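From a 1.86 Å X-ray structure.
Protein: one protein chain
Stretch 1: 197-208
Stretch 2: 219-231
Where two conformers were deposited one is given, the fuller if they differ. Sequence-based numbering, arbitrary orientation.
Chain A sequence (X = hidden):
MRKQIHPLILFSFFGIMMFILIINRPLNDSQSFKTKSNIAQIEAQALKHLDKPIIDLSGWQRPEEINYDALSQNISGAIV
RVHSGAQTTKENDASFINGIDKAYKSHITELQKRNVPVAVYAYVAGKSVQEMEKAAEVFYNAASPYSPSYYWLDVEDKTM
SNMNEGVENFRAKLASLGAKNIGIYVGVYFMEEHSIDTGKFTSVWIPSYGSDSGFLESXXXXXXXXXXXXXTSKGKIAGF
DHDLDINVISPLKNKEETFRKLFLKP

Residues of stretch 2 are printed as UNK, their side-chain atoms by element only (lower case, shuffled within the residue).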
# COMPACT_ATOMS: atom_id res chain seq x y z
N ASP A 197 0.91 7.62 -16.34
CA ASP A 197 -0.41 7.18 -16.78
C ASP A 197 -0.96 6.19 -15.77
O ASP A 197 -0.35 5.15 -15.52
CB ASP A 197 -0.26 6.51 -18.13
CG ASP A 197 -1.58 6.30 -18.85
OD1 ASP A 197 -2.67 6.44 -18.25
OD2 ASP A 197 -1.52 6.00 -20.06
N THR A 198 -2.10 6.51 -15.19
CA THR A 198 -2.71 5.60 -14.22
C THR A 198 -3.81 4.71 -14.85
O THR A 198 -4.38 3.85 -14.17
CB THR A 198 -3.29 6.36 -13.01
OG1 THR A 198 -4.45 7.11 -13.40
CG2 THR A 198 -2.24 7.32 -12.41
N GLY A 199 -4.08 4.92 -16.14
CA GLY A 199 -5.22 4.31 -16.84
C GLY A 199 -5.33 2.79 -16.77
O GLY A 199 -6.42 2.25 -16.63
N LYS A 200 -4.20 2.10 -16.85
CA LYS A 200 -4.21 0.64 -16.83
C LYS A 200 -4.26 -0.00 -15.44
O LYS A 200 -4.45 -1.23 -15.31
CB LYS A 200 -3.03 0.09 -17.63
CG LYS A 200 -3.04 0.55 -19.09
CD LYS A 200 -2.34 -0.47 -19.95
CE LYS A 200 -1.03 0.06 -20.49
NZ LYS A 200 -0.65 -0.84 -21.62
N PHE A 201 -4.07 0.82 -14.40
CA PHE A 201 -4.19 0.33 -13.03
C PHE A 201 -5.65 0.19 -12.66
O PHE A 201 -6.52 0.83 -13.28
CB PHE A 201 -3.45 1.25 -12.05
CG PHE A 201 -1.97 1.24 -12.25
CD1 PHE A 201 -1.35 2.11 -13.15
CD2 PHE A 201 -1.17 0.33 -11.55
CE1 PHE A 201 0.02 2.06 -13.36
CE2 PHE A 201 0.20 0.29 -11.76
CZ PHE A 201 0.80 1.15 -12.67
N THR A 202 -5.93 -0.63 -11.66
CA THR A 202 -7.32 -0.91 -11.24
C THR A 202 -7.78 0.01 -10.10
O THR A 202 -8.98 0.09 -9.79
CB THR A 202 -7.55 -2.41 -10.89
OG1 THR A 202 -6.65 -2.81 -9.85
CG2 THR A 202 -7.33 -3.31 -12.10
N SER A 203 -6.83 0.71 -9.50
CA SER A 203 -7.12 1.71 -8.47
C SER A 203 -5.97 2.72 -8.34
O SER A 203 -4.84 2.44 -8.75
CB SER A 203 -7.36 1.04 -7.11
OG SER A 203 -7.79 1.99 -6.13
N VAL A 204 -6.28 3.87 -7.75
CA VAL A 204 -5.28 4.92 -7.52
C VAL A 204 -5.32 5.33 -6.06
O VAL A 204 -6.39 5.50 -5.46
CB VAL A 204 -5.48 6.14 -8.47
CG1 VAL A 204 -4.39 7.19 -8.20
CG2 VAL A 204 -5.42 5.68 -9.93
N TRP A 205 -4.13 5.50 -5.49
CA TRP A 205 -3.98 5.84 -4.09
C TRP A 205 -3.08 7.04 -4.06
O TRP A 205 -2.02 7.04 -4.71
CB TRP A 205 -3.35 4.62 -3.45
CG TRP A 205 -2.91 4.71 -2.03
CD1 TRP A 205 -3.28 5.64 -1.04
CD2 TRP A 205 -2.02 3.77 -1.37
NE1 TRP A 205 -2.67 5.33 0.16
CE2 TRP A 205 -1.87 4.23 0.01
CE3 TRP A 205 -1.31 2.65 -1.79
CZ2 TRP A 205 -1.08 3.55 0.94
CZ3 TRP A 205 -0.50 1.98 -0.86
CH2 TRP A 205 -0.38 2.44 0.47
N ILE A 206 -3.51 8.12 -3.40
CA ILE A 206 -2.74 9.38 -3.48
C ILE A 206 -2.43 9.97 -2.11
O ILE A 206 -3.33 10.14 -1.28
CB ILE A 206 -3.41 10.47 -4.39
CG1 ILE A 206 -3.69 9.94 -5.80
CG2 ILE A 206 -2.54 11.74 -4.48
CD1 ILE A 206 -4.49 10.88 -6.71
N PRO A 207 -1.14 10.32 -1.87
CA PRO A 207 -0.84 11.01 -0.61
C PRO A 207 -1.12 12.52 -0.68
O PRO A 207 -0.86 13.16 -1.71
CB PRO A 207 0.66 10.77 -0.45
CG PRO A 207 1.19 10.71 -1.88
CD PRO A 207 0.07 10.05 -2.68
N SER A 208 -1.63 13.09 0.40
CA SER A 208 -1.67 14.56 0.54
C SER A 208 -1.79 14.88 2.02
O SER A 208 -2.81 14.58 2.63
CB SER A 208 -2.85 15.15 -0.23
OG SER A 208 -2.88 16.56 -0.11
N UNK A 219 -7.02 17.27 0.86
CA UNK A 219 -7.20 16.12 -0.02
C UNK A 219 -6.41 16.29 -1.31
O UNK A 219 -6.00 17.42 -1.64
o UNK A 219 -9.42 15.76 0.88
c UNK A 219 -8.69 15.90 -0.32
N UNK A 220 -6.16 15.18 -2.02
CA UNK A 220 -5.36 15.25 -3.25
C UNK A 220 -5.82 16.34 -4.22
O UNK A 220 -7.01 16.44 -4.51
c UNK A 220 -5.54 13.86 -3.84
c UNK A 220 -5.69 12.96 -2.64
c UNK A 220 -6.54 13.79 -1.70
N UNK A 221 -4.88 17.16 -4.71
CA UNK A 221 -5.21 18.31 -5.55
C UNK A 221 -5.28 17.89 -7.02
O UNK A 221 -4.43 18.27 -7.84
c UNK A 221 -4.22 19.47 -5.34
c UNK A 221 -3.12 21.05 -3.73
c UNK A 221 -2.64 21.03 -2.28
n UNK A 221 -3.38 22.02 -1.45
c UNK A 221 -4.28 20.08 -3.95
N UNK A 222 -6.25 17.04 -7.32
CA UNK A 222 -6.48 16.53 -8.67
C UNK A 222 -7.95 16.21 -8.87
O UNK A 222 -8.66 15.92 -7.91
o UNK A 222 -5.93 14.85 -10.33
c UNK A 222 -5.92 14.11 -8.00
c UNK A 222 -5.63 15.28 -8.99
N UNK A 223 -8.40 16.25 -10.12
CA UNK A 223 -9.74 15.79 -10.43
C UNK A 223 -9.72 14.36 -10.98
O UNK A 223 -10.73 13.90 -11.49
o UNK A 223 -8.90 15.94 -13.03
c UNK A 223 -9.81 16.76 -12.78
o UNK A 223 -10.23 17.59 -13.61
c UNK A 223 -10.45 16.75 -11.40
N UNK A 224 -8.57 13.69 -10.88
CA UNK A 224 -8.48 12.25 -11.19
C UNK A 224 -9.29 11.50 -10.12
O UNK A 224 -9.20 11.88 -8.96
c UNK A 224 -5.29 9.95 -11.12
c UNK A 224 -7.02 11.79 -11.20
c UNK A 224 -7.06 9.93 -12.89
c UNK A 224 -6.74 10.30 -11.45
N UNK A 225 -10.04 10.45 -10.50
CA UNK A 225 -10.88 9.70 -9.53
C UNK A 225 -10.17 8.62 -8.69
O UNK A 225 -10.30 7.40 -8.93
c UNK A 225 -12.10 9.08 -10.23
c UNK A 225 -11.76 7.83 -11.00
o UNK A 225 -10.78 7.87 -11.79
o UNK A 225 -12.46 6.81 -10.83
N UNK A 226 -9.48 9.05 -7.66
CA UNK A 226 -8.74 8.12 -6.81
C UNK A 226 -9.66 7.42 -5.77
O UNK A 226 -10.71 7.96 -5.39
o UNK A 226 -9.56 13.21 -3.02
c UNK A 226 -8.82 12.36 -5.12
c UNK A 226 -7.60 8.89 -6.14
c UNK A 226 -8.10 10.05 -5.30
c UNK A 226 -9.10 12.16 -3.78
c UNK A 226 -8.38 9.88 -3.94
c UNK A 226 -8.31 11.31 -5.87
c UNK A 226 -8.88 10.92 -3.18
N UNK A 227 -9.25 6.23 -5.32
CA UNK A 227 -10.04 5.45 -4.38
C UNK A 227 -9.65 5.67 -2.93
O UNK A 227 -10.46 5.50 -2.01
o UNK A 227 -10.25 2.44 -6.45
o UNK A 227 -11.57 4.18 -6.32
c UNK A 227 -10.61 3.50 -5.91
c UNK A 227 -9.86 3.96 -4.68
N UNK A 228 -8.40 6.04 -2.71
CA UNK A 228 -7.88 6.04 -1.34
C UNK A 228 -6.81 7.14 -1.20
O UNK A 228 -6.06 7.42 -2.14
c UNK A 228 -6.47 4.00 -1.97
c UNK A 228 -7.40 4.61 -0.93
c UNK A 228 -6.81 3.17 1.13
c UNK A 228 -6.86 4.56 0.52
N UNK A 229 -6.79 7.77 -0.03
CA UNK A 229 -6.02 8.97 0.26
C UNK A 229 -5.15 8.75 1.47
O UNK A 229 -5.64 8.47 2.58
c UNK A 229 -6.40 11.38 1.07
n UNK A 229 -5.13 13.05 1.76
c UNK A 229 -7.00 10.13 0.44
n UNK A 229 -7.14 12.22 1.81
c UNK A 229 -5.10 11.92 1.03
c UNK A 229 -6.37 13.23 2.25
N UNK A 230 -3.85 8.86 1.28
CA UNK A 230 -2.93 8.80 2.39
C UNK A 230 -2.82 10.19 3.01
O UNK A 230 -2.21 11.09 2.42
o UNK A 230 1.45 8.44 2.09
c UNK A 230 -0.67 7.92 3.07
n UNK A 230 1.10 6.29 2.77
c UNK A 230 0.71 7.56 2.59
c UNK A 230 -1.56 8.35 1.91
N UNK A 231 -3.42 10.40 4.19
CA UNK A 231 -3.59 11.78 4.67
C UNK A 231 -2.55 12.30 5.67
O UNK A 231 -2.48 13.50 5.91
c UNK A 231 -5.02 12.04 5.16
o UNK A 231 -6.77 9.50 9.97
c UNK A 231 -5.49 11.24 8.89
c UNK A 231 -6.32 10.12 8.81
c UNK A 231 -6.27 10.22 6.42
c UNK A 231 -6.70 9.61 7.59
c UNK A 231 -5.45 11.35 6.46
c UNK A 231 -5.08 11.85 7.70
O HOH W 1 -8.89 4.93 -8.41

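Position 219 carries one carbon and one oxygen, its CA-to-CB bond directed away from stretch 1: Ser-219, a small polar residue suited to an exposed edge. At 220 three carbons close a ring onto the backbone N, one of them against a methyl of Ile-206. This is Pro-220; its CB lies 3.7 Å from Ile-206 CG2, a compact apolar surface against an apolar branch. Position 221 has four carbons in a row ending in nitrogen and makes no contact with stretch 1. This is Lys-221; a long charged chain suits an exposed place.

At 222 one carbon bears an oxygen and a carbon, the latter near Ile-206, hence Thr-222. Its CG2 meets Ile-206 CD1 at 3.8 Å, while OG1 accepts a hydrogen bond from the backbone N of position 224, 2.9 Å away, so both characters of the side chain are used. Position 223, two carbons with two oxygens on the second, out of reach of stretch 1, is Asp-223, a carboxylate at an exposed site. At 224, four carbons fork at the second, one tip nearing Val-204 and Thr-198. In Leu-224, CD2 approaches Val-204 CG1 (4.1 Å) and Thr-198 OG1 (3.7 Å), a branched apolar chain against valine. Position 225 repeats the carboxylate pattern: Asp-225 suits its exposed site, and its backbone O receives a hydrogen bond from a water that accepts one from Val-204 N.

At 226 a carbon, packed by Ile-206, leads to a six-carbon ring bearing an oxygen: Tyr-226. Its apolar CB suits a place 3.7 Å from Ile-206 CD1, and the end of the side chain leads away. Position 227 has two carbons and a terminal pair of oxygens, one very close to a serine hydroxyl. In Asp-227, OD2 accepts a 2.5 Å hydrogen bond from Ser-203 OG, a fitting role for a buried carboxylate.

At 228, four carbons fork at the first, one arm two carbons long and the other touching Trp-205. This is Ile-228; CG2 lies 3.5 Å from Trp-205 CB, and beta branching suits the strand. Position 229 has one carbon, then a ring of three carbons and two nitrogens, one near Ser-208 O: His-229, whose NE2-H suits a backbone carbonyl, donating to Ser-208 O at 2.9 Å. Position 230, three carbons ending in oxygen and nitrogen, beside Trp-205 and Pro-207, is Gln-230: its CB lies 3.7 Å from Trp-205 NE1, its OE1 3.5 Å from Pro-207 CB, and its amide end is hydrogen-bonded elsewhere. At 231 one carbon precedes a six-carbon ring bearing an oxygen: Tyr-231, a large ring accommodated where CA-to-CB points away from stretch 1.

The contact works as a parallel strand pair. Ile-206 N donates to Ile-228 O and Gln-230 N to Ile-206 O, both at 2.9 Å; Ser-208 N continues the ladder to Gln-230 O at 2.9 Å. Trp-205, Pro-207, Ile-228 and Gln-230 share one face, Ile-206 and His-229 the other. Apolar packing around Ile-206 and the polar links of Asp-227 and His-229 reinforce this backbone register.

Stretch 2 219-231: SPKTDLDYDIHQY
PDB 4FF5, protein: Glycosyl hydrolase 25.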